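Local coordinates for protein adenosylmethionine-8-amino-7-oxononanoate aminotransferase (Methanocaldococcus jannaschii, PDB 6ZHK) that probably transfers the amino group of S-adenosylmethionine to 8-amino-7-oxononanoate in biotin synthesis, using pyridoxal 5'-phosphate as cofactor, at residues Y55-G68 / I428-P442. Numbering follows the deposited sequence.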
loop_
_atom_site.group_PDB
_atom_site.type_symbol
_atom_site.label_atom_id
_atom_site.label_comp_id
_atom_site.label_asym_id
_atom_site.label_seq_id
_atom_site.Cartn_x
_atom_site.Cartn_y
_atom_site.Cartn_z
ATOM N N TYR A 55 19.355 -4.639 20.756
ATOM C CA TYR A 55 19.296 -5.857 19.969
ATOM C C TYR A 55 19.814 -5.596 18.567
ATOM O O TYR A 55 19.354 -4.661 17.919
ATOM C CB TYR A 55 17.856 -6.361 19.948
ATOM C CG TYR A 55 17.354 -6.646 21.341
ATOM C CD1 TYR A 55 17.620 -7.870 21.944
ATOM C CD2 TYR A 55 16.628 -5.702 22.043
ATOM C CE1 TYR A 55 17.210 -8.138 23.248
ATOM C CE2 TYR A 55 16.174 -5.976 23.330
ATOM C CZ TYR A 55 16.443 -7.202 23.916
ATOM O OH TYR A 55 16.026 -7.484 25.191
ATOM N N LEU A 56 20.827 -6.357 18.138
ATOM C CA LEU A 56 21.305 -6.221 16.774
ATOM C C LEU A 56 20.161 -6.578 15.816
ATOM O O LEU A 56 19.589 -7.660 15.917
ATOM C CB LEU A 56 22.473 -7.192 16.596
ATOM C CG LEU A 56 23.178 -7.194 15.237
ATOM C CD1 LEU A 56 23.841 -5.849 14.973
ATOM C CD2 LEU A 56 24.263 -8.255 15.273
ATOM N N ASP A 57 19.922 -5.729 14.823
ATOM C CA ASP A 57 18.788 -5.969 13.920
ATOM C C ASP A 57 19.222 -6.907 12.780
ATOM O O ASP A 57 19.507 -6.488 11.663
ATOM C CB ASP A 57 18.300 -4.629 13.399
ATOM C CG ASP A 57 16.963 -4.682 12.654
ATOM O OD1 ASP A 57 16.435 -5.802 12.414
ATOM O OD2 ASP A 57 16.501 -3.599 12.314
ATOM N N ALA A 58 19.268 -8.191 13.091
ATOM C CA ALA A 58 19.920 -9.174 12.233
ATOM C C ALA A 58 19.008 -9.507 11.043
ATOM O O ALA A 58 19.509 -10.090 10.088
ATOM C CB ALA A 58 20.231 -10.419 13.058
ATOM N N VAL A 59 17.736 -9.052 11.075
ATOM C CA VAL A 59 16.844 -9.207 9.924
ATOM C C VAL A 59 16.473 -7.859 9.289
ATOM O O VAL A 59 15.517 -7.764 8.480
ATOM C CB VAL A 59 15.619 -10.088 10.234
ATOM C CG1 VAL A 59 15.980 -11.573 10.418
ATOM C CG2 VAL A 59 14.768 -9.564 11.419
ATOM N N SER A 60 17.162 -6.795 9.705
ATOM C CA SER A 60 16.936 -5.470 9.133
ATOM C C SER A 60 15.482 -5.061 9.190
ATOM O O SER A 60 14.994 -4.468 8.237
ATOM C CB SER A 60 17.437 -5.437 7.707
ATOM O OG SER A 60 18.853 -5.525 7.717
ATOM N N SER A 61 14.819 -5.280 10.345
ATOM C CA SER A 61 13.419 -4.849 10.481
ATOM C C SER A 61 12.567 -5.405 9.315
ATOM O O SER A 61 11.675 -4.722 8.791
ATOM C CB SER A 61 13.241 -3.350 10.716
ATOM O OG SER A 61 14.035 -2.881 11.830
ATOM N N ILE A 62 12.838 -6.689 8.990
ATOM C CA ILE A 62 12.141 -7.449 7.954
ATOM C C ILE A 62 12.567 -6.908 6.574
ATOM O O ILE A 62 11.726 -6.609 5.674
ATOM C CB ILE A 62 10.608 -7.553 8.164
ATOM C CG1 ILE A 62 10.167 -7.636 9.632
ATOM C CG2 ILE A 62 9.992 -8.679 7.283
ATOM C CD1 ILE A 62 10.603 -8.897 10.346
ATOM N N TRP A 63 13.904 -6.805 6.422
ATOM C CA TRP A 63 14.574 -6.871 5.128
ATOM C C TRP A 63 14.424 -5.516 4.418
ATOM O O TRP A 63 14.541 -5.464 3.186
ATOM C CB TRP A 63 14.040 -8.018 4.227
ATOM C CG TRP A 63 13.759 -9.356 4.863
ATOM C CD1 TRP A 63 14.117 -9.804 6.098
ATOM C CD2 TRP A 63 12.985 -10.427 4.271
ATOM N NE1 TRP A 63 13.633 -11.080 6.316
ATOM C CE2 TRP A 63 12.906 -11.472 5.228
ATOM C CE3 TRP A 63 12.324 -10.584 3.047
ATOM C CZ2 TRP A 63 12.221 -12.657 4.966
ATOM C CZ3 TRP A 63 11.642 -11.754 2.786
ATOM C CH2 TRP A 63 11.636 -12.797 3.721
ATOM N N CYS A 64 14.273 -4.443 5.191
ATOM C CA CYS A 64 14.246 -3.091 4.621
ATOM C C CYS A 64 15.355 -2.154 5.122
ATOM O O CYS A 64 15.640 -1.129 4.472
ATOM C CB CYS A 64 12.876 -2.445 4.816
ATOM S SG CYS A 64 12.489 -2.123 6.561
ATOM N N ASN A 65 15.897 -2.394 6.323
ATOM C CA ASN A 65 16.816 -1.397 6.887
ATOM C C ASN A 65 18.187 -1.558 6.221
ATOM O O ASN A 65 18.727 -2.630 6.233
ATOM C CB ASN A 65 16.838 -1.520 8.410
ATOM C CG ASN A 65 17.776 -0.496 9.031
ATOM O OD1 ASN A 65 18.999 -0.586 8.899
ATOM N ND2 ASN A 65 17.186 0.581 9.521
ATOM N N LEU A 66 18.763 -0.503 5.651
ATOM C CA LEU A 66 20.022 -0.697 4.935
ATOM C C LEU A 66 21.180 -0.202 5.788
ATOM O O LEU A 66 22.258 -0.748 5.708
ATOM C CB LEU A 66 20.017 0.165 3.673
ATOM C CG LEU A 66 19.046 -0.259 2.551
ATOM C CD1 LEU A 66 19.301 0.595 1.340
ATOM C CD2 LEU A 66 19.177 -1.754 2.227
ATOM N N PHE A 67 20.999 0.917 6.451
ATOM C CA PHE A 67 22.147 1.648 6.979
ATOM C C PHE A 67 22.045 1.912 8.481
ATOM O O PHE A 67 22.779 2.775 8.995
ATOM C CB PHE A 67 22.286 2.977 6.235
ATOM C CG PHE A 67 22.580 2.776 4.778
ATOM C CD1 PHE A 67 23.644 1.965 4.372
ATOM C CD2 PHE A 67 21.789 3.417 3.821
ATOM C CE1 PHE A 67 23.899 1.763 3.025
ATOM C CE2 PHE A 67 22.055 3.226 2.474
ATOM C CZ PHE A 67 23.119 2.426 2.081
ATOM N N GLY A 68 21.172 1.189 9.157
ATOM C CA GLY A 68 21.032 1.394 10.598
ATOM C C GLY A 68 19.831 2.288 10.886
ATOM O O GLY A 68 19.184 2.756 9.937
ATOM N N ILE A 428 20.462 -10.199 20.108
ATOM C CA ILE A 428 20.244 -10.252 18.671
ATOM C C ILE A 428 18.770 -10.528 18.383
ATOM O O ILE A 428 18.153 -11.464 18.931
ATOM C CB ILE A 428 21.103 -11.358 18.013
ATOM C CG1 ILE A 428 22.598 -11.077 18.171
ATOM C CG2 ILE A 428 20.640 -11.551 16.527
ATOM C CD1 ILE A 428 23.498 -12.288 17.863
ATOM N N TYR A 429 18.204 -9.770 17.422
ATOM C CA TYR A 429 16.828 -9.938 17.009
ATOM C C TYR A 429 16.878 -10.657 15.665
ATOM O O TYR A 429 17.467 -10.142 14.699
ATOM C CB TYR A 429 16.129 -8.582 16.777
ATOM C CG TYR A 429 14.761 -8.767 16.149
ATOM C CD1 TYR A 429 13.808 -9.602 16.720
ATOM C CD2 TYR A 429 14.432 -8.080 14.994
ATOM C CE1 TYR A 429 12.547 -9.798 16.132
ATOM C CE2 TYR A 429 13.179 -8.230 14.410
ATOM C CZ TYR A 429 12.245 -9.091 14.978
ATOM O OH TYR A 429 11.083 -9.258 14.269
ATOM N N MET A 430 16.258 -11.840 15.613
ATOM C CA MET A 430 16.135 -12.583 14.392
ATOM C C MET A 430 14.701 -13.097 14.297
ATOM O O MET A 430 14.195 -13.627 15.293
ATOM C CB MET A 430 17.138 -13.748 14.436
ATOM C CG MET A 430 17.171 -14.608 13.154
ATOM S SD MET A 430 15.851 -15.844 12.970
ATOM C CE MET A 430 16.046 -16.970 14.363
ATOM N N ARG A 431 14.039 -12.880 13.133
ATOM C CA ARG A 431 12.730 -13.481 12.871
ATOM C C ARG A 431 12.888 -14.641 11.891
ATOM O O ARG A 431 13.327 -14.430 10.765
ATOM C CB ARG A 431 11.706 -12.492 12.279
ATOM C CG ARG A 431 10.323 -13.115 12.121
ATOM C CD ARG A 431 9.324 -12.087 11.609
ATOM N NE ARG A 431 8.025 -12.656 11.280
ATOM C CZ ARG A 431 7.011 -12.781 12.144
ATOM N NH1 ARG A 431 7.138 -12.433 13.436
ATOM N NH2 ARG A 431 5.883 -13.284 11.695
ATOM N N PRO A 432 12.479 -15.882 12.257
ATOM C CA PRO A 432 12.632 -17.011 11.354
ATOM C C PRO A 432 11.393 -17.174 10.486
ATOM O O PRO A 432 10.366 -16.517 10.696
ATOM C CB PRO A 432 12.741 -18.132 12.400
ATOM C CG PRO A 432 11.632 -17.760 13.416
ATOM C CD PRO A 432 11.842 -16.248 13.537
ATOM N N ILE A 433 11.484 -18.057 9.494
ATOM C CA ILE A 433 10.280 -18.523 8.825
ATOM C C ILE A 433 10.273 -20.039 8.962
ATOM O O ILE A 433 11.168 -20.671 8.421
ATOM C CB ILE A 433 10.240 -18.088 7.342
ATOM C CG1 ILE A 433 10.350 -16.556 7.229
ATOM C CG2 ILE A 433 8.950 -18.644 6.696
ATOM C CD1 ILE A 433 10.518 -16.036 5.842
ATOM N N GLY A 434 9.294 -20.569 9.730
ATOM C CA GLY A 434 9.234 -21.987 10.108
ATOM C C GLY A 434 10.590 -22.508 10.568
ATOM O O GLY A 434 11.169 -21.953 11.514
ATOM N N ASN A 435 11.146 -23.488 9.852
ATOM C CA ASN A 435 12.390 -24.094 10.323
ATOM C C ASN A 435 13.615 -23.353 9.824
ATOM O O ASN A 435 14.705 -23.880 9.942
ATOM C CB ASN A 435 12.534 -25.549 9.890
ATOM C CG ASN A 435 11.490 -26.378 10.582
ATOM O OD1 ASN A 435 11.223 -26.152 11.758
ATOM N ND2 ASN A 435 10.822 -27.252 9.837
ATOM N N VAL A 436 13.431 -22.220 9.134
ATOM C CA VAL A 436 14.565 -21.525 8.557
ATOM C C VAL A 436 14.894 -20.300 9.411
ATOM O O VAL A 436 14.069 -19.368 9.553
ATOM C CB VAL A 436 14.307 -21.109 7.089
ATOM C CG1 VAL A 436 15.583 -20.546 6.475
ATOM C CG2 VAL A 436 13.766 -22.257 6.236
ATOM N N ILE A 437 16.116 -20.283 9.934
ATOM C CA ILE A 437 16.675 -19.089 10.552
ATOM C C ILE A 437 16.953 -18.126 9.404
ATOM O O ILE A 437 17.664 -18.489 8.467
ATOM C CB ILE A 437 17.972 -19.417 11.339
ATOM C CG1 ILE A 437 17.696 -20.311 12.555
ATOM C CG2 ILE A 437 18.728 -18.169 11.801
ATOM C CD1 ILE A 437 18.921 -21.156 12.977
ATOM N N ILE A 438 16.513 -16.868 9.535
ATOM C CA ILE A 438 16.728 -15.897 8.470
ATOM C C ILE A 438 17.748 -14.870 8.981
ATOM O O ILE A 438 17.589 -14.323 10.066
ATOM C CB ILE A 438 15.396 -15.175 8.116
ATOM C CG1 ILE A 438 14.241 -16.109 7.697
ATOM C CG2 ILE A 438 15.676 -14.053 7.089
ATOM C CD1 ILE A 438 14.434 -16.870 6.391
ATOM N N LEU A 439 18.781 -14.597 8.189
ATOM C CA LEU A 439 19.714 -13.502 8.439
ATOM C C LEU A 439 19.682 -12.569 7.235
ATOM O O LEU A 439 20.091 -12.960 6.138
ATOM C CB LEU A 439 21.129 -14.097 8.547
ATOM C CG LEU A 439 21.350 -15.075 9.709
ATOM C CD1 LEU A 439 22.823 -15.506 9.756
ATOM C CD2 LEU A 439 20.901 -14.483 11.059
ATOM N N VAL A 440 19.182 -11.346 7.468
ATOM C CA VAL A 440 19.231 -10.306 6.439
ATOM C C VAL A 440 19.756 -9.065 7.141
ATOM O O VAL A 440 18.981 -8.219 7.578
ATOM C CB VAL A 440 17.854 -10.077 5.753
ATOM C CG1 VAL A 440 17.904 -8.945 4.665
ATOM C CG2 VAL A 440 17.402 -11.381 5.150
ATOM N N PRO A 441 21.081 -8.989 7.387
ATOM C CA PRO A 441 21.638 -7.919 8.201
ATOM C C PRO A 441 21.720 -6.632 7.372
ATOM O O PRO A 441 21.749 -6.678 6.138
ATOM C CB PRO A 441 23.050 -8.430 8.544
ATOM C CG PRO A 441 23.411 -9.317 7.377
ATOM C CD PRO A 441 22.100 -9.956 6.949
ATOM N N PRO A 442 21.781 -5.449 8.023
ATOM C CA PRO A 442 21.904 -4.195 7.288
ATOM C C PRO A 442 23.228 -4.207 6.532
ATOM O O PRO A 442 24.156 -4.912 6.941
ATOM C CB PRO A 442 21.883 -3.078 8.337
ATOM C CG PRO A 442 21.877 -3.796 9.705
ATOM C CD PRO A 442 21.684 -5.283 9.483
HETATM O O HOH W 1 12.735 -12.457 8.641
#
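Leu56 and Ile428 form a parallel β-bridge that joins 428-429 to 54-57 in the four-stranded mixed sheet of this class-III aminotransferase. The nearly straight bond from Tyr429 N to Leu56 O (171°), with that from Ala58 N to Tyr429 O, sets the register, and small Ala58 brings CB within 3.7 Å of Ile428 CG2. A left-handed turn, Ser60-Trp63, then faces 438-442. Forked Val59 fills the hollow between 429-431 and Ile438: CG2 meets Tyr429 CE2 at 3.6 Å, while CG1 reaches Ile438 CG2 and Arg431 N. Flat Trp63, CG opposite its carbonyl carbon (chi1 -42°), turns its indole across Val440, whose CG2 sits over the five-membered ring, 4.0 Å from the centroid, in a CH-pi contact; Ile433 CD1 abuts the edge. Were an alanine here, Val440 CG2 and Ile433 CD1 would probably face a gap, and a water held between the indole and Arg431 O would lose its N-H donor. Arg431, predicted to bind substrate, extends past Ile62 CD1, its NH2 bonded to Tyr25 O. Pro442, with CD on Asp57 O and CB on Leu66 O, has no N-H beside Ser60 OG, which donates to Val440 O. The water lies 2.8 Å from Trp63 NE1 and 3.0 Å from Arg431 O.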